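PDB 6Y56: nucleotidyl transferase AbiEii/AbiGii toxin family protein from Mycobacterium tuberculosis, which is the nucleotidyltransferase toxin MenT4 of a toxin-antitoxin system and may, like a toxin that inactivates tRNA acceptor stems, modify tRNA. Local coordinates for residues Leu171-Tyr184 / Val226-Ile240. Residues are numbered along the deposited sequence; the frame is centred on the assembly and turned at random.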
loop_
_atom_site.group_PDB
_atom_site.type_symbol
_atom_site.label_atom_id
_atom_site.label_comp_id
_atom_site.label_asym_id
_atom_site.label_seq_id
_atom_site.Cartn_x
_atom_site.Cartn_y
_atom_site.Cartn_z
ATOM N N LEU A 171 7.409 -3.429 -6.386
ATOM C CA LEU A 171 8.353 -4.310 -7.058
ATOM C C LEU A 171 9.255 -5.031 -6.069
ATOM O O LEU A 171 9.683 -6.168 -6.319
ATOM C CB LEU A 171 9.199 -3.485 -8.023
ATOM C CG LEU A 171 8.479 -2.919 -9.243
ATOM C CD1 LEU A 171 9.322 -1.846 -9.932
ATOM C CD2 LEU A 171 8.113 -4.059 -10.194
ATOM N N ALA A 172 9.588 -4.369 -4.961
ATOM C CA ALA A 172 10.431 -4.996 -3.952
ATOM C C ALA A 172 9.727 -6.174 -3.296
ATOM O O ALA A 172 10.353 -7.200 -3.017
ATOM C CB ALA A 172 10.857 -3.960 -2.910
ATOM N N ARG A 173 8.437 -6.057 -3.039
ATOM C CA ARG A 173 7.729 -7.212 -2.497
ATOM C C ARG A 173 7.495 -8.274 -3.562
ATOM O O ARG A 173 7.636 -9.473 -3.287
ATOM C CB ARG A 173 6.410 -6.790 -1.876
ATOM C CG ARG A 173 5.652 -7.993 -1.324
ATOM C CD ARG A 173 4.728 -7.594 -0.199
ATOM N NE ARG A 173 3.567 -6.882 -0.710
ATOM C CZ ARG A 173 2.720 -6.203 0.052
ATOM N NH1 ARG A 173 2.921 -6.132 1.362
ATOM N NH2 ARG A 173 1.680 -5.589 -0.497
ATOM N N TYR A 174 7.137 -7.849 -4.779
ATOM C CA TYR A 174 6.920 -8.780 -5.884
ATOM C C TYR A 174 8.139 -9.653 -6.112
ATOM O O TYR A 174 8.007 -10.831 -6.472
ATOM C CB TYR A 174 6.613 -7.951 -7.130
ATOM C CG TYR A 174 5.989 -8.660 -8.305
ATOM C CD1 TYR A 174 4.655 -9.041 -8.295
ATOM C CD2 TYR A 174 6.721 -8.874 -9.461
ATOM C CE1 TYR A 174 4.083 -9.659 -9.403
ATOM C CE2 TYR A 174 6.165 -9.482 -10.563
ATOM C CZ TYR A 174 4.855 -9.871 -10.528
ATOM O OH TYR A 174 4.319 -10.481 -11.644
ATOM N N ARG A 175 9.328 -9.099 -5.891
ATOM C CA ARG A 175 10.567 -9.834 -6.063
ATOM C C ARG A 175 10.682 -10.989 -5.075
ATOM O O ARG A 175 11.384 -11.975 -5.349
ATOM C CB ARG A 175 11.699 -8.830 -5.882
ATOM C CG ARG A 175 13.050 -9.392 -5.913
ATOM C CD ARG A 175 13.564 -9.748 -4.535
ATOM N NE ARG A 175 14.679 -10.617 -4.780
ATOM C CZ ARG A 175 15.544 -11.031 -3.874
ATOM N NH1 ARG A 175 16.535 -11.815 -4.260
ATOM N NH2 ARG A 175 15.439 -10.651 -2.603
ATOM N N ARG A 176 10.043 -10.866 -3.916
ATOM C CA ARG A 176 10.142 -11.862 -2.855
ATOM C C ARG A 176 8.994 -12.856 -2.871
ATOM O O ARG A 176 9.217 -14.056 -2.664
ATOM C CB ARG A 176 10.195 -11.178 -1.486
ATOM C CG ARG A 176 10.045 -12.154 -0.319
ATOM C CD ARG A 176 10.205 -11.475 1.025
ATOM N NE ARG A 176 9.088 -10.575 1.299
ATOM C CZ ARG A 176 7.925 -10.955 1.820
ATOM N NH1 ARG A 176 7.708 -12.230 2.144
ATOM N NH2 ARG A 176 6.973 -10.049 2.024
ATOM N N VAL A 177 7.770 -12.385 -3.101
ATOM C CA VAL A 177 6.584 -13.232 -3.070
ATOM C C VAL A 177 5.568 -12.684 -4.063
ATOM O O VAL A 177 5.398 -11.469 -4.194
ATOM C CB VAL A 177 6.011 -13.322 -1.639
ATOM C CG1 VAL A 177 5.581 -11.948 -1.141
ATOM C CG2 VAL A 177 4.854 -14.293 -1.592
ATOM N N ALA A 178 4.882 -13.588 -4.758
ATOM C CA ALA A 178 3.950 -13.223 -5.820
ATOM C C ALA A 178 2.544 -13.126 -5.237
ATOM O O ALA A 178 1.945 -14.143 -4.871
ATOM C CB ALA A 178 4.010 -14.262 -6.938
ATOM N N LEU A 179 2.018 -11.901 -5.143
ATOM C CA LEU A 179 0.695 -11.646 -4.588
ATOM C C LEU A 179 -0.196 -11.036 -5.662
ATOM O O LEU A 179 0.193 -10.065 -6.315
ATOM C CB LEU A 179 0.779 -10.683 -3.394
ATOM C CG LEU A 179 1.750 -11.018 -2.260
ATOM C CD1 LEU A 179 1.691 -9.955 -1.154
ATOM C CD2 LEU A 179 1.478 -12.417 -1.695
ATOM N N ALA A 180 -1.411 -11.574 -5.819
ATOM C CA ALA A 180 -2.301 -11.054 -6.854
ATOM C C ALA A 180 -2.633 -9.581 -6.646
ATOM O O ALA A 180 -2.803 -8.849 -7.626
ATOM C CB ALA A 180 -3.589 -11.878 -6.926
ATOM N N ARG A 181 -2.750 -9.128 -5.390
ATOM C CA ARG A 181 -3.057 -7.719 -5.166
ATOM C C ARG A 181 -1.909 -6.837 -5.631
ATOM O O ARG A 181 -2.134 -5.754 -6.188
ATOM C CB ARG A 181 -3.376 -7.462 -3.690
ATOM C CG ARG A 181 -4.597 -8.219 -3.162
ATOM C CD ARG A 181 -4.727 -8.058 -1.650
ATOM N NE ARG A 181 -5.828 -8.844 -1.094
ATOM C CZ ARG A 181 -6.428 -8.573 0.062
ATOM N NH1 ARG A 181 -6.038 -7.535 0.785
ATOM N NH2 ARG A 181 -7.421 -9.346 0.491
ATOM N N ASP A 182 -0.673 -7.307 -5.455
ATOM C CA ASP A 182 0.468 -6.543 -5.947
ATOM C C ASP A 182 0.510 -6.562 -7.470
ATOM O O ASP A 182 0.833 -5.549 -8.098
ATOM C CB ASP A 182 1.774 -7.119 -5.415
ATOM C CG ASP A 182 2.019 -6.810 -3.949
ATOM O OD1 ASP A 182 1.311 -5.965 -3.367
ATOM O OD2 ASP A 182 2.922 -7.453 -3.373
ATOM N N LEU A 183 0.203 -7.713 -8.081
ATOM C CA LEU A 183 0.132 -7.781 -9.538
ATOM C C LEU A 183 -0.900 -6.800 -10.083
ATOM O O LEU A 183 -0.646 -6.094 -11.067
ATOM C CB LEU A 183 -0.218 -9.208 -9.958
ATOM C CG LEU A 183 -0.463 -9.454 -11.451
ATOM C CD1 LEU A 183 0.803 -9.175 -12.257
ATOM C CD2 LEU A 183 -0.940 -10.878 -11.666
ATOM N N TYR A 184 -2.081 -6.750 -9.463
ATOM C CA TYR A 184 -3.100 -5.795 -9.881
ATOM C C TYR A 184 -2.572 -4.362 -9.823
ATOM O O TYR A 184 -2.773 -3.565 -10.748
ATOM C CB TYR A 184 -4.353 -5.943 -9.004
ATOM C CG TYR A 184 -5.422 -4.953 -9.372
ATOM C CD1 TYR A 184 -5.424 -3.662 -8.842
ATOM C CD2 TYR A 184 -6.408 -5.287 -10.293
ATOM C CE1 TYR A 184 -6.384 -2.745 -9.198
ATOM C CE2 TYR A 184 -7.379 -4.370 -10.658
ATOM C CZ TYR A 184 -7.353 -3.101 -10.115
ATOM O OH TYR A 184 -8.317 -2.185 -10.491
ATOM N N VAL A 226 11.747 -10.736 -10.791
ATOM C CA VAL A 226 10.535 -10.031 -11.184
ATOM C C VAL A 226 10.121 -10.369 -12.612
ATOM O O VAL A 226 8.929 -10.482 -12.899
ATOM C CB VAL A 226 10.717 -8.506 -11.002
ATOM C CG1 VAL A 226 9.583 -7.735 -11.659
ATOM C CG2 VAL A 226 10.828 -8.153 -9.532
ATOM N N LEU A 227 11.090 -10.522 -13.515
ATOM C CA LEU A 227 10.805 -10.561 -14.944
ATOM C C LEU A 227 10.656 -11.960 -15.518
ATOM O O LEU A 227 10.295 -12.081 -16.691
ATOM C CB LEU A 227 11.875 -9.800 -15.731
ATOM C CG LEU A 227 11.909 -8.298 -15.470
ATOM C CD1 LEU A 227 12.875 -7.638 -16.440
ATOM C CD2 LEU A 227 10.517 -7.696 -15.590
ATOM N N ALA A 228 10.928 -13.013 -14.754
ATOM C CA ALA A 228 10.648 -14.346 -15.265
ATOM C C ALA A 228 9.144 -14.522 -15.422
ATOM O O ALA A 228 8.346 -13.964 -14.662
ATOM C CB ALA A 228 11.197 -15.415 -14.322
ATOM N N ALA A 229 8.755 -15.286 -16.435
ATOM C CA ALA A 229 7.341 -15.528 -16.661
ATOM C C ALA A 229 6.759 -16.248 -15.454
ATOM O O ALA A 229 7.313 -17.242 -14.977
ATOM C CB ALA A 229 7.146 -16.369 -17.923
ATOM N N ARG A 230 5.671 -15.710 -14.924
ATOM C CA ARG A 230 4.958 -16.341 -13.831
ATOM C C ARG A 230 3.605 -16.812 -14.341
ATOM O O ARG A 230 3.004 -16.199 -15.228
ATOM C CB ARG A 230 4.794 -15.387 -12.636
ATOM C CG ARG A 230 6.104 -15.030 -11.913
ATOM C CD ARG A 230 5.907 -14.040 -10.740
ATOM N NE ARG A 230 7.175 -13.465 -10.283
ATOM C CZ ARG A 230 7.306 -12.675 -9.220
ATOM N NH1 ARG A 230 6.244 -12.333 -8.502
ATOM N NH2 ARG A 230 8.499 -12.216 -8.872
ATOM N N SER A 231 3.147 -17.932 -13.807
ATOM C CA SER A 231 1.817 -18.432 -14.107
ATOM C C SER A 231 0.851 -17.970 -13.017
ATOM O O SER A 231 1.259 -17.650 -11.901
ATOM C CB SER A 231 1.857 -19.961 -14.210
ATOM O OG SER A 231 0.658 -20.564 -13.769
ATOM N N GLU A 232 -0.441 -17.927 -13.359
ATOM C CA GLU A 232 -1.440 -17.537 -12.364
ATOM C C GLU A 232 -1.344 -18.399 -11.113
ATOM O O GLU A 232 -1.639 -17.934 -10.003
ATOM C CB GLU A 232 -2.853 -17.594 -12.953
ATOM C CG GLU A 232 -3.492 -18.968 -12.915
ATOM C CD GLU A 232 -4.820 -19.008 -13.635
ATOM O OE1 GLU A 232 -4.886 -18.526 -14.786
ATOM O OE2 GLU A 232 -5.796 -19.542 -13.067
ATOM N N HIS A 233 -0.901 -19.647 -11.264
ATOM C CA HIS A 233 -0.739 -20.530 -10.121
ATOM C C HIS A 233 0.449 -20.155 -9.252
ATOM O O HIS A 233 0.559 -20.665 -8.137
ATOM C CB HIS A 233 -0.646 -21.974 -10.613
ATOM C CG HIS A 233 -1.846 -22.395 -11.400
ATOM N ND1 HIS A 233 -3.107 -22.441 -10.847
ATOM C CD2 HIS A 233 -1.990 -22.731 -12.703
ATOM C CE1 HIS A 233 -3.976 -22.809 -11.773
ATOM N NE2 HIS A 233 -3.324 -22.992 -12.906
ATOM N N ASP A 234 1.328 -19.279 -9.731
ATOM C CA ASP A 234 2.441 -18.800 -8.925
ATOM C C ASP A 234 2.039 -17.688 -7.959
ATOM O O ASP A 234 2.844 -17.335 -7.089
ATOM C CB ASP A 234 3.580 -18.324 -9.835
ATOM C CG ASP A 234 4.093 -19.424 -10.766
ATOM O OD1 ASP A 234 4.411 -20.527 -10.273
ATOM O OD2 ASP A 234 4.169 -19.185 -11.992
ATOM N N PHE A 235 0.827 -17.146 -8.069
ATOM C CA PHE A 235 0.400 -16.001 -7.271
ATOM C C PHE A 235 -0.525 -16.438 -6.142
ATOM O O PHE A 235 -1.336 -17.354 -6.310
ATOM C CB PHE A 235 -0.361 -14.985 -8.127
ATOM C CG PHE A 235 0.479 -14.295 -9.158
ATOM C CD1 PHE A 235 1.114 -13.094 -8.872
ATOM C CD2 PHE A 235 0.609 -14.829 -10.426
ATOM C CE1 PHE A 235 1.878 -12.465 -9.831
ATOM C CE2 PHE A 235 1.366 -14.195 -11.387
ATOM C CZ PHE A 235 2.005 -13.012 -11.088
ATOM N N GLN A 236 -0.417 -15.762 -4.999
ATOM C CA GLN A 236 -1.393 -15.915 -3.926
ATOM C C GLN A 236 -2.622 -15.073 -4.249
ATOM O O GLN A 236 -2.498 -13.852 -4.397
ATOM C CB GLN A 236 -0.801 -15.423 -2.614
ATOM C CG GLN A 236 0.179 -16.369 -1.935
ATOM C CD GLN A 236 0.590 -15.857 -0.560
ATOM O OE1 GLN A 236 -0.193 -15.188 0.123
ATOM N NE2 GLN A 236 1.818 -16.156 -0.154
ATOM N N PRO A 237 -3.817 -15.665 -4.343
ATOM C CA PRO A 237 -4.983 -14.869 -4.773
ATOM C C PRO A 237 -5.430 -13.847 -3.748
ATOM O O PRO A 237 -5.787 -12.720 -4.121
ATOM C CB PRO A 237 -6.070 -15.925 -5.038
ATOM C CG PRO A 237 -5.370 -17.252 -4.995
ATOM C CD PRO A 237 -4.155 -17.084 -4.145
ATOM N N ASP A 238 -5.424 -14.213 -2.467
ATOM C CA ASP A 238 -5.848 -13.341 -1.371
ATOM C C ASP A 238 -7.121 -12.563 -1.706
ATOM O O ASP A 238 -7.183 -11.337 -1.602
ATOM C CB ASP A 238 -4.715 -12.424 -0.912
ATOM C CG ASP A 238 -4.993 -11.780 0.432
ATOM O OD1 ASP A 238 -5.798 -12.337 1.218
ATOM O OD2 ASP A 238 -4.397 -10.714 0.703
ATOM N N SER A 239 -8.147 -13.297 -2.131
ATOM C CA SER A 239 -9.483 -12.732 -2.337
ATOM C C SER A 239 -9.497 -11.586 -3.351
ATOM O O SER A 239 -10.323 -10.675 -3.253
ATOM C CB SER A 239 -10.126 -12.295 -1.015
ATOM O OG SER A 239 -10.251 -13.395 -0.132
ATOM N N ILE A 240 -8.592 -11.613 -4.336
ATOM C CA ILE A 240 -8.575 -10.551 -5.338
ATOM C C ILE A 240 -9.926 -10.429 -6.037
ATOM O O ILE A 240 -10.361 -9.320 -6.370
ATOM C CB ILE A 240 -7.390 -10.726 -6.320
ATOM C CG1 ILE A 240 -7.330 -9.582 -7.339
ATOM C CG2 ILE A 240 -7.460 -12.076 -7.026
ATOM C CD1 ILE A 240 -6.924 -8.248 -6.729
HETATM O O HOH W 1 -2.765 -10.954 -3.038
#
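R230 lies flat over the ring of Y174, a cation-pi stack where the loop following helix 224-227 meets the turn joining helices 163-174 and 180-189 of this AbiEii-family nucleotidyltransferase. The planes differ by 16°, and CZ of R230 sits 3.9 Å from the centroid of the Y174 ring. NH1 of R230 also bonds in its guanidinium plane to the backbone O of Y174 at 3.1 Å, which helps to hold the guanidinium in that orientation.

The dense part continues at F235. CD2 of L183 stands over one face of the F235 ring, 3.9 Å from its centroid, while the edge with CZ meets OH of Y174. With CG of Y174 anti to its backbone N (chi1 -164°), the phenol reaches both R230 and F235. M249 and W252 of helix 249-259 extend this cluster.

A single beta bridge pairs L179 with Q236: Q236 N bonds to A178 O, and A180 N to Q236 O, both at 2.9 Å and nearly straight.

On the solvent side the contact turns polar, and exposed Q236 and D238 carry it. The Q236 side chain runs loosely alongside L179, touching CD2. Further on, OD2 of D238 lies above the guanidinium of R181, a salt bridge by charge alone, and NH1 of R181 hydrogen-bonds to OG1 of T67. Side-on, NE and NH2 of R181 converge on the backbone O of D238, each at 2.9 Å.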